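Local coordinates for protein salivary nitrophorin (PDB 2IMQ) that carries nitric oxide on a cysteine-ligated heme b and delivers it to the victim during feeding, causing vasodilation, at residues G117-F122 against S130-R135; I40-Q45 against T87-E92; T214-T219 against I255-Y260. All coordinates share one frame; numbering follows the deposited sequence.

In the fold
Interactions 1 and 2 belong to the buried core and face each other. Interaction 1 joins the two strands of a hairpin in one sheet, and interaction 2 joins two strands of the other. They touch where Phe131 meets Ala41 and Phe122 meets Val88, so they form part of the interface of the beta-sandwich. Interaction 3 is only partly buried. It ties a loop to strand 255-262, at the edge of the sheet that also carries interaction 2. Its centre is about 18 Å from that of interaction 2. Backbone bonds dominate the first two contacts, and the second also reaches the heme. The third relies on one tyrosine, two prolines, a carboxylate and a water.

Interaction 1: G117-F122 against S130-R135; sequences GIVTSF and SFTTSR
Ser121 and Ser130 both turn OG anti to their own carbonyl carbon (chi1 -59° and -65°). This brings the two hydroxyls together, with Ser121 OG and Ser130 OG 2.7 Å apart. Ser130 OG also bonds to Ser163 OG. Beside them Val119 crosses Thr132, and both methyls of Val119 rest on the hydroxyl: CG2 lies 3.5 Å from Thr132 OG1. That hydroxyl bonds to Leu154 O. The other face of the sheet carries Ile118, Thr120, Phe131 and Thr133. Here the side chains of Phe122 and Phe131 cross obliquely, and Phe122 CE2 lies 3.8 Å from Phe131 CE1, near the plane of the Phe131 ring.

The backbones form an antiparallel beta hairpin. Ile118 with Thr133 and Thr120 with Phe131 are hydrogen-bonded pairs. The straightest of the four bonds runs from Phe131 N to Thr120 O, 2.8 Å long with 170° at the hydrogen. Thr132 CA adds a CA-H...O contact of 3.2 Å to Ile118 O.

Phe131 packs on Val39 and Ala41, and Phe122 on Val88, both in the facing sheet of the sandwich. The ring face mixes these rings and aliphatic groups with two threonine hydroxyls, Thr120 OG1 bonded to Thr104 OG1 and Thr133 OG1 to Ile169 O. Hydroxyls on both faces thus have hydrogen-bond partners, and these buried polar groups are satisfied.

Interaction 2: I40-Q45 against T87-E92; sequences IAVAVQ and TVYCLE. With HEM (protoporphyrin IX containing Fe), chain B.
Tyr89 lays the edge of its ring beside strand 39-46, where its CE1 comes within 4.4 Å of Val42 CG2. The two strands are an antiparallel pair in one sheet of the beta-sandwich of this DNase I-like fold. The heme sits by the face that carries Ile40, Val42, Thr87 and Tyr89. Tyr89 CG is anti to its carbonyl carbon and beside the backbone N (chi1 -60°). From there the ring extends to a heme propionate. Tyr89 OH donates a hydrogen bond of 2.6 Å to HEM O2A, and that oxygen lies in the plane of the ring. HEM is also hydrogen-bonded to Lys75 NZ. The ring rests on Phe64, Gln65 and Leu68 of helix 57-70, the helix that carries Cys60, the proximal ligand of the heme iron.

Four backbone bonds hold the register, in the hydrogen-bonded pairs Ile40-Tyr89 and Val42-Thr87. The shortest runs from Tyr89 N to Ile40 O at 2.7 Å, nearly along the C=O axis, with 173° at the hydrogen. It fixes the backbone just where the tyrosine leaves the strand. On the opposite face Ala41 CB meets Val88 CG2 at 4.3 Å, turned to the other sheet of the sandwich.

Further along, Val44 CG1 touches the heme methyl CMB at 3.6 Å. Thr87 OG1 lies 3.5 Å from HEM CAA, and its hydroxyl bonds to Asn78 ND2. A water joins the two strands beside the heme: it donates to Val42 O at 2.9 Å and is hydrogen-bonded to Thr87 OG1 at 2.7 Å.

Interaction 3: T214-T219 against I255-Y260; sequences TEPQVT and IQPLSY
Tyr260 OH donates a hydrogen bond of 2.6 Å to Glu215 OE2. The carboxylate oxygen lies in the plane of the ring, at its edge, and accepts through the anti lone pair. The carboxylate and ring planes are 63° apart. Pro216 packs over one face of the same ring: its CD stands 4.1 Å from the ring centroid, offset toward the rim, in a CH-pi contact. Pro216 CB also reaches Tyr260 CD2 at 3.6 Å. Val218 CG2 comes up obliquely to Tyr260 CE2, again at 3.6 Å. Beside the ring the two prolines cross, and Pro216 CB meets Pro257 CB at 3.9 Å.

Tyr260 CG is anti to its backbone N (chi1 -173°), which starts the ring toward the loop. Glu215 is extended, and its carboxylate reaches the far end of the ring.

The tyrosine stands on an outermost strand of one sheet of the sandwich. A classic beta bulge at Leu258 and Ser259, opposite Lys277, precedes it. Segment 214-219 has no regular structure. It runs beside strand 243-248, an outermost strand of the other sheet, and Thr214 shares a backbone bond with Tyr247.

The same strand supplies the second shell: Arg244 NE forms a salt bridge with Glu215 OE2, which would probably keep that carboxylate ionised, and Tyr260 OH also bonds to Ala245 N. Toward Thr219 a water donates to Tyr260 O at 2.6 Å and to Gln217 O at 2.8 Å, and accepts from Thr219 N.

Interaction 1: G117-F122 against S130-R135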
loop_
_atom_site.group_PDB
_atom_site.type_symbol
_atom_site.label_atom_id
_atom_site.label_comp_id
_atom_site.label_asym_id
_atom_site.label_seq_id
_atom_site.Cartn_x
_atom_site.Cartn_y
_atom_site.Cartn_z
ATOM N N GLY A 117 1.926 11.830 3.210
ATOM C CA GLY A 117 2.177 10.768 2.330
ATOM C C GLY A 117 3.385 10.996 1.465
ATOM O O GLY A 117 4.104 12.021 1.576
ATOM N N ILE A 118 3.609 10.026 0.604
ATOM C CA ILE A 118 4.763 9.959 -0.350
ATOM C C ILE A 118 4.220 9.565 -1.681
ATOM O O ILE A 118 3.395 8.635 -1.770
ATOM C CB ILE A 118 5.766 8.921 0.100
ATOM C CG1 ILE A 118 6.244 9.156 1.550
ATOM C CG2 ILE A 118 7.026 8.883 -0.856
ATOM C CD1 ILE A 118 6.973 8.032 2.140
ATOM N N VAL A 119 4.698 10.220 -2.751
ATOM C CA VAL A 119 4.380 9.761 -4.076
ATOM C C VAL A 119 5.675 9.584 -4.869
ATOM O O VAL A 119 6.429 10.521 -4.974
ATOM C CB VAL A 119 3.500 10.749 -4.882
ATOM C CG1 VAL A 119 3.023 10.103 -6.114
ATOM C CG2 VAL A 119 2.365 11.235 -4.102
ATOM N N THR A 120 5.873 8.418 -5.429
ATOM C CA THR A 120 7.020 8.144 -6.325
ATOM C C THR A 120 6.468 7.818 -7.672
ATOM O O THR A 120 5.603 6.956 -7.830
ATOM C CB THR A 120 7.840 6.977 -5.742
ATOM O OG1 THR A 120 8.478 7.398 -4.543
ATOM C CG2 THR A 120 8.936 6.502 -6.696
ATOM N N SER A 121 7.015 8.492 -8.706
ATOM C CA SER A 121 6.537 8.354 -10.056
ATOM C C SER A 121 7.715 8.160 -11.024
ATOM O O SER A 121 8.799 8.618 -10.787
ATOM C CB SER A 121 5.765 9.612 -10.508
ATOM O OG SER A 121 4.647 9.866 -9.662
ATOM N N PHE A 122 7.433 7.525 -12.118
ATOM C CA PHE A 122 8.472 7.214 -13.161
ATOM C C PHE A 122 7.809 6.772 -14.424
ATOM O O PHE A 122 6.645 6.349 -14.454
ATOM C CB PHE A 122 9.429 6.117 -12.647
ATOM C CG PHE A 122 8.773 4.768 -12.475
ATOM C CD1 PHE A 122 8.808 3.857 -13.497
ATOM C CD2 PHE A 122 8.133 4.405 -11.265
ATOM C CE1 PHE A 122 8.211 2.648 -13.390
ATOM C CE2 PHE A 122 7.515 3.167 -11.147
ATOM C CZ PHE A 122 7.548 2.294 -12.200
ATOM N N SER A 130 2.604 6.085 -10.988
ATOM C CA SER A 130 2.717 6.760 -9.709
ATOM C C SER A 130 2.264 5.782 -8.646
ATOM O O SER A 130 1.256 5.153 -8.796
ATOM C CB SER A 130 1.843 8.042 -9.633
ATOM O OG SER A 130 2.278 9.040 -10.561
ATOM N N PHE A 131 3.058 5.751 -7.611
ATOM C CA PHE A 131 2.783 4.999 -6.373
ATOM C C PHE A 131 2.729 5.921 -5.174
ATOM O O PHE A 131 3.672 6.667 -4.923
ATOM C CB PHE A 131 3.864 3.938 -6.130
ATOM C CG PHE A 131 3.851 2.845 -7.152
ATOM C CD1 PHE A 131 4.477 3.019 -8.385
ATOM C CD2 PHE A 131 3.104 1.708 -6.954
ATOM C CE1 PHE A 131 4.422 2.022 -9.327
ATOM C CE2 PHE A 131 3.057 0.718 -7.894
ATOM C CZ PHE A 131 3.698 0.880 -9.095
ATOM N N THR A 132 1.616 5.882 -4.437
ATOM C CA THR A 132 1.393 6.673 -3.267
ATOM C C THR A 132 1.233 5.786 -2.056
ATOM O O THR A 132 0.580 4.766 -2.111
ATOM C CB THR A 132 0.110 7.510 -3.445
ATOM O OG1 THR A 132 0.330 8.409 -4.514
ATOM C CG2 THR A 132 -0.260 8.322 -2.215
ATOM N N THR A 133 1.795 6.261 -0.963
ATOM C CA THR A 133 1.358 5.794 0.370
ATOM C C THR A 133 1.002 6.994 1.258
ATOM O O THR A 133 1.443 8.120 0.994
ATOM C CB THR A 133 2.407 4.864 1.025
ATOM O OG1 THR A 133 1.811 4.144 2.128
ATOM C CG2 THR A 133 3.583 5.574 1.555
ATOM N N SER A 134 0.215 6.770 2.303
ATOM C CA SER A 134 -0.219 7.846 3.149
ATOM C C SER A 134 -0.484 7.329 4.535
ATOM O O SER A 134 -0.643 6.121 4.764
ATOM C CB SER A 134 -1.434 8.506 2.553
ATOM O OG SER A 134 -2.513 7.566 2.444
ATOM N N ARG A 135 -0.579 8.268 5.455
ATOM C CA ARG A 135 -0.728 7.930 6.885
ATOM C C ARG A 135 -1.428 9.087 7.560
ATOM O O ARG A 135 -1.022 10.246 7.399
ATOM C CB ARG A 135 0.648 7.717 7.524
ATOM C CG ARG A 135 0.696 7.326 8.958
ATOM C CD ARG A 135 0.419 8.384 9.949
ATOM N NE ARG A 135 0.952 7.962 11.230
ATOM C CZ ARG A 135 0.798 8.647 12.336
ATOM N NH1 ARG A 135 0.191 9.811 12.278
ATOM N NH2 ARG A 135 1.285 8.187 13.483
#

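Interaction 2: I40-Q45 against T87-E92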
loop_
_atom_site.group_PDB
_atom_site.type_symbol
_atom_site.label_atom_id
_atom_site.label_comp_id
_atom_site.label_asym_id
_atom_site.label_seq_id
_atom_site.Cartn_x
_atom_site.Cartn_y
_atom_site.Cartn_z
ATOM N N ILE A 40 7.633 -3.658 -8.516
ATOM C CA ILE A 40 7.218 -3.999 -7.139
ATOM C C ILE A 40 7.276 -2.769 -6.271
ATOM O O ILE A 40 8.259 -2.012 -6.296
ATOM C CB ILE A 40 8.195 -5.048 -6.534
ATOM C CG1 ILE A 40 8.205 -6.360 -7.319
ATOM C CG2 ILE A 40 7.832 -5.361 -5.120
ATOM C CD1 ILE A 40 9.329 -7.327 -6.891
ATOM N N ALA A 41 6.208 -2.527 -5.507
ATOM C CA ALA A 41 6.182 -1.418 -4.579
ATOM C C ALA A 41 5.886 -1.957 -3.174
ATOM O O ALA A 41 5.020 -2.832 -3.032
ATOM C CB ALA A 41 5.165 -0.411 -4.968
ATOM N N VAL A 42 6.623 -1.454 -2.209
ATOM C CA VAL A 42 6.507 -1.827 -0.801
ATOM C C VAL A 42 6.243 -0.611 0.063
ATOM O O VAL A 42 7.044 0.315 0.061
ATOM C CB VAL A 42 7.831 -2.490 -0.311
ATOM C CG1 VAL A 42 7.702 -2.938 1.145
ATOM C CG2 VAL A 42 8.198 -3.682 -1.260
ATOM N N ALA A 43 5.152 -0.603 0.801
ATOM C CA ALA A 43 4.809 0.530 1.643
ATOM C C ALA A 43 4.655 -0.000 3.071
ATOM O O ALA A 43 4.003 -1.025 3.334
ATOM C CB ALA A 43 3.511 1.207 1.213
ATOM N N VAL A 44 5.211 0.730 3.995
ATOM C CA VAL A 44 5.042 0.430 5.410
ATOM C C VAL A 44 4.628 1.669 6.177
ATOM O O VAL A 44 4.909 2.801 5.776
ATOM C CB VAL A 44 6.285 -0.151 6.070
ATOM C CG1 VAL A 44 6.520 -1.477 5.594
ATOM C CG2 VAL A 44 7.488 0.705 5.858
ATOM N N GLN A 45 3.894 1.431 7.266
ATOM C CA GLN A 45 3.539 2.435 8.201
ATOM C C GLN A 45 3.978 1.949 9.535
ATOM O O GLN A 45 3.803 0.787 9.898
ATOM C CB GLN A 45 2.023 2.650 8.205
ATOM C CG GLN A 45 1.577 3.552 9.345
ATOM C CD GLN A 45 0.160 3.955 9.301
ATOM O OE1 GLN A 45 -0.467 4.038 8.234
ATOM N NE2 GLN A 45 -0.334 4.294 10.479
ATOM N N THR A 87 9.032 2.091 -1.121
ATOM C CA THR A 87 10.112 1.668 -2.011
ATOM C C THR A 87 9.476 1.186 -3.298
ATOM O O THR A 87 8.518 0.412 -3.262
ATOM C CB THR A 87 10.940 0.571 -1.354
ATOM O OG1 THR A 87 11.377 1.004 -0.064
ATOM C CG2 THR A 87 12.181 0.280 -2.195
ATOM N N VAL A 88 10.084 1.551 -4.448
ATOM C CA VAL A 88 9.643 1.082 -5.733
ATOM C C VAL A 88 10.830 0.436 -6.453
ATOM O O VAL A 88 11.885 1.066 -6.532
ATOM C CB VAL A 88 9.031 2.223 -6.585
ATOM C CG1 VAL A 88 8.531 1.677 -7.861
ATOM C CG2 VAL A 88 7.871 2.884 -5.813
ATOM N N TYR A 89 10.612 -0.766 -6.956
ATOM C CA TYR A 89 11.591 -1.505 -7.743
ATOM C C TYR A 89 11.016 -1.742 -9.122
ATOM O O TYR A 89 9.810 -1.931 -9.308
ATOM C CB TYR A 89 11.855 -2.883 -7.108
ATOM C CG TYR A 89 12.371 -2.867 -5.731
ATOM C CD1 TYR A 89 11.507 -2.974 -4.666
ATOM C CD2 TYR A 89 13.717 -2.758 -5.458
ATOM C CE1 TYR A 89 11.977 -2.986 -3.369
ATOM C CE2 TYR A 89 14.192 -2.776 -4.164
ATOM C CZ TYR A 89 13.306 -2.898 -3.095
ATOM O OH TYR A 89 13.755 -2.862 -1.804
ATOM N N CYS A 90 11.917 -1.775 -10.129
ATOM C CA CYS A 90 11.492 -2.107 -11.461
ATOM C C CYS A 90 12.558 -2.954 -12.109
ATOM O O CYS A 90 13.728 -2.752 -11.836
ATOM C CB CYS A 90 11.265 -0.834 -12.273
ATOM S SG CYS A 90 10.653 -1.027 -14.004
ATOM N N LEU A 91 12.156 -3.898 -12.936
ATOM C CA LEU A 91 13.175 -4.686 -13.677
ATOM C C LEU A 91 14.035 -3.738 -14.483
ATOM O O LEU A 91 13.527 -2.871 -15.203
ATOM C CB LEU A 91 12.526 -5.741 -14.548
ATOM C CG LEU A 91 11.904 -6.963 -13.852
ATOM C CD1 LEU A 91 11.193 -7.809 -14.835
ATOM C CD2 LEU A 91 12.890 -7.751 -13.045
ATOM N N GLU A 92 15.344 -3.893 -14.323
ATOM C CA GLU A 92 16.302 -3.039 -15.004
ATOM C C GLU A 92 16.097 -3.008 -16.527
ATOM O O GLU A 92 16.305 -1.985 -17.148
ATOM C CB GLU A 92 17.710 -3.532 -14.663
ATOM C CG GLU A 92 18.824 -2.920 -15.485
ATOM C CD GLU A 92 18.897 -1.423 -15.364
ATOM O OE1 GLU A 92 18.563 -0.909 -14.266
ATOM O OE2 GLU A 92 19.278 -0.777 -16.371
HETATM C CHA HEM B . 14.778 0.685 4.024
HETATM C CHB HEM B . 11.022 -2.375 4.217
HETATM C CHC HEM B . 10.821 -1.810 8.993
HETATM C CHD HEM B . 14.302 1.445 8.841
HETATM C C1A HEM B . 13.818 -0.207 3.641
HETATM C C2A HEM B . 13.585 -0.702 2.304
HETATM C C3A HEM B . 12.510 -1.527 2.380
HETATM C C4A HEM B . 12.074 -1.595 3.745
HETATM C CMA HEM B . 11.909 -2.309 1.227
HETATM C CAA HEM B . 14.387 -0.376 1.024
HETATM C CBA HEM B . 15.395 -1.554 0.921
HETATM C CGA HEM B . 16.347 -1.370 -0.252
HETATM O O1A HEM B . 17.297 -0.600 -0.121
HETATM O O2A HEM B . 16.193 -2.048 -1.298
HETATM C C1B HEM B . 10.667 -2.490 5.524
HETATM C C2B HEM B . 9.618 -3.345 6.024
HETATM C C3B HEM B . 9.553 -3.206 7.343
HETATM C C4B HEM B . 10.573 -2.263 7.724
HETATM C CMB HEM B . 8.862 -4.164 5.039
HETATM C CAB HEM B . 8.609 -3.865 8.337
HETATM C CBB HEM B . 7.972 -5.005 8.037
HETATM C C1C HEM B . 11.757 -0.918 9.429
HETATM C C2C HEM B . 11.944 -0.435 10.774
HETATM C C3C HEM B . 12.961 0.421 10.721
HETATM C C4C HEM B . 13.341 0.607 9.356
HETATM C CMC HEM B . 11.269 -0.965 12.044
HETATM C CAC HEM B . 13.571 1.173 11.895
HETATM C CBC HEM B . 12.856 2.001 12.654
HETATM C C1D HEM B . 14.699 1.563 7.527
HETATM C C2D HEM B . 15.666 2.531 7.067
HETATM C C3D HEM B . 15.836 2.278 5.605
HETATM C C4D HEM B . 14.939 1.201 5.277
HETATM C CMD HEM B . 16.408 3.567 7.911
HETATM C CAD HEM B . 16.777 3.096 4.703
HETATM C CBD HEM B . 18.189 2.717 5.120
HETATM C CGD HEM B . 19.178 3.182 4.097
HETATM O O1D HEM B . 20.406 2.935 4.332
HETATM O O2D HEM B . 18.726 3.787 3.082
HETATM N NA HEM B . 12.899 -0.776 4.515
HETATM N NB HEM B . 11.217 -1.822 6.583
HETATM N NC HEM B . 12.597 -0.241 8.597
HETATM N ND HEM B . 14.281 0.817 6.432
HETATM FE FE HEM B . 12.849 -0.605 6.562
HETATM O O HOH W 1 9.412 0.469 1.766
#

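Interaction 3: T214-T219 against I255-Y260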
loop_
_atom_site.group_PDB
_atom_site.type_symbol
_atom_site.label_atom_id
_atom_site.label_comp_id
_atom_site.label_asym_id
_atom_site.label_seq_id
_atom_site.Cartn_x
_atom_site.Cartn_y
_atom_site.Cartn_z
ATOM N N THR A 214 -10.267 2.588 -7.422
ATOM C CA THR A 214 -10.946 1.316 -7.282
ATOM C C THR A 214 -10.145 0.446 -6.385
ATOM O O THR A 214 -8.945 0.379 -6.511
ATOM C CB THR A 214 -11.086 0.680 -8.660
ATOM O OG1 THR A 214 -11.766 1.593 -9.555
ATOM C CG2 THR A 214 -11.876 -0.597 -8.620
ATOM N N GLU A 215 -10.827 -0.324 -5.551
ATOM C CA GLU A 215 -10.180 -1.375 -4.804
ATOM C C GLU A 215 -10.540 -2.729 -5.451
ATOM O O GLU A 215 -11.676 -2.958 -5.832
ATOM C CB GLU A 215 -10.686 -1.381 -3.362
ATOM C CG GLU A 215 -9.914 -2.327 -2.479
ATOM C CD GLU A 215 -10.286 -2.280 -1.021
ATOM O OE1 GLU A 215 -11.385 -1.748 -0.679
ATOM O OE2 GLU A 215 -9.452 -2.743 -0.179
ATOM N N PRO A 216 -9.578 -3.615 -5.618
ATOM C CA PRO A 216 -9.949 -4.958 -6.079
ATOM C C PRO A 216 -10.946 -5.593 -5.116
ATOM O O PRO A 216 -11.039 -5.201 -3.941
ATOM C CB PRO A 216 -8.637 -5.713 -6.017
ATOM C CG PRO A 216 -7.604 -4.693 -6.134
ATOM C CD PRO A 216 -8.153 -3.515 -5.261
ATOM N N GLN A 217 -11.722 -6.566 -5.612
ATOM C CA GLN A 217 -12.633 -7.283 -4.709
ATOM C C GLN A 217 -11.898 -7.928 -3.533
ATOM O O GLN A 217 -10.894 -8.586 -3.677
ATOM C CB GLN A 217 -13.395 -8.397 -5.441
ATOM C CG GLN A 217 -14.289 -9.199 -4.516
ATOM C CD GLN A 217 -15.056 -10.351 -5.116
ATOM O OE1 GLN A 217 -16.014 -10.831 -4.462
ATOM N NE2 GLN A 217 -14.657 -10.822 -6.315
ATOM N N VAL A 218 -12.448 -7.686 -2.359
ATOM C CA VAL A 218 -11.916 -8.227 -1.127
ATOM C C VAL A 218 -12.644 -9.526 -0.809
ATOM O O VAL A 218 -13.835 -9.541 -0.665
ATOM C CB VAL A 218 -12.134 -7.243 0.042
ATOM C CG1 VAL A 218 -11.725 -7.840 1.338
ATOM C CG2 VAL A 218 -11.342 -5.943 -0.223
ATOM N N THR A 219 -11.882 -10.594 -0.657
ATOM C CA THR A 219 -12.414 -11.898 -0.260
ATOM C C THR A 219 -11.835 -12.420 1.028
ATOM O O THR A 219 -12.207 -13.513 1.438
ATOM C CB THR A 219 -12.176 -12.939 -1.378
ATOM O OG1 THR A 219 -10.778 -13.148 -1.537
ATOM C CG2 THR A 219 -12.665 -12.435 -2.649
ATOM N N ILE A 255 -6.286 -1.500 -16.046
ATOM C CA ILE A 255 -5.542 -2.070 -14.914
ATOM C C ILE A 255 -6.418 -3.192 -14.407
ATOM O O ILE A 255 -7.540 -2.962 -13.992
ATOM C CB ILE A 255 -5.277 -1.022 -13.798
ATOM C CG1 ILE A 255 -4.443 0.137 -14.317
ATOM C CG2 ILE A 255 -4.631 -1.679 -12.585
ATOM C CD1 ILE A 255 -4.358 1.368 -13.402
ATOM N N GLN A 256 -5.901 -4.408 -14.493
ATOM C CA GLN A 256 -6.614 -5.581 -14.107
ATOM C C GLN A 256 -5.985 -6.212 -12.870
ATOM O O GLN A 256 -4.893 -6.769 -12.936
ATOM C CB GLN A 256 -6.589 -6.602 -15.252
ATOM C CG GLN A 256 -7.338 -7.865 -14.872
ATOM C CD GLN A 256 -8.761 -7.585 -14.442
ATOM O OE1 GLN A 256 -9.166 -7.948 -13.317
ATOM N NE2 GLN A 256 -9.520 -6.918 -15.303
ATOM N N PRO A 257 -6.676 -6.164 -11.715
ATOM C CA PRO A 257 -6.191 -6.933 -10.604
ATOM C C PRO A 257 -6.235 -8.437 -10.921
ATOM O O PRO A 257 -7.217 -8.953 -11.447
ATOM C CB PRO A 257 -7.172 -6.615 -9.464
ATOM C CG PRO A 257 -7.994 -5.552 -9.959
ATOM C CD PRO A 257 -7.892 -5.400 -11.390
ATOM N N LEU A 258 -5.168 -9.127 -10.580
ATOM C CA LEU A 258 -5.073 -10.573 -10.677
ATOM C C LEU A 258 -5.383 -11.273 -9.393
ATOM O O LEU A 258 -6.019 -12.332 -9.390
ATOM C CB LEU A 258 -3.654 -10.965 -11.156
ATOM C CG LEU A 258 -3.177 -10.209 -12.396
ATOM C CD1 LEU A 258 -1.737 -10.481 -12.727
ATOM C CD2 LEU A 258 -4.118 -10.494 -13.584
ATOM N N SER A 259 -4.941 -10.678 -8.286
ATOM C CA SER A 259 -5.230 -11.204 -6.975
ATOM C C SER A 259 -5.029 -10.093 -5.957
ATOM O O SER A 259 -4.318 -9.105 -6.212
ATOM C CB SER A 259 -4.383 -12.401 -6.656
ATOM O OG SER A 259 -3.035 -12.059 -6.536
ATOM N N TYR A 260 -5.637 -10.276 -4.805
ATOM C CA TYR A 260 -5.632 -9.315 -3.696
ATOM C C TYR A 260 -5.865 -10.138 -2.462
ATOM O O TYR A 260 -6.902 -10.754 -2.330
ATOM C CB TYR A 260 -6.739 -8.299 -3.927
ATOM C CG TYR A 260 -6.822 -7.127 -2.995
ATOM C CD1 TYR A 260 -5.663 -6.459 -2.523
ATOM C CD2 TYR A 260 -8.050 -6.612 -2.614
ATOM C CE1 TYR A 260 -5.760 -5.331 -1.739
ATOM C CE2 TYR A 260 -8.134 -5.458 -1.837
ATOM C CZ TYR A 260 -6.993 -4.825 -1.388
ATOM O OH TYR A 260 -7.115 -3.732 -0.591
HETATM O O HOH W 2 -9.527 -10.544 -2.298
#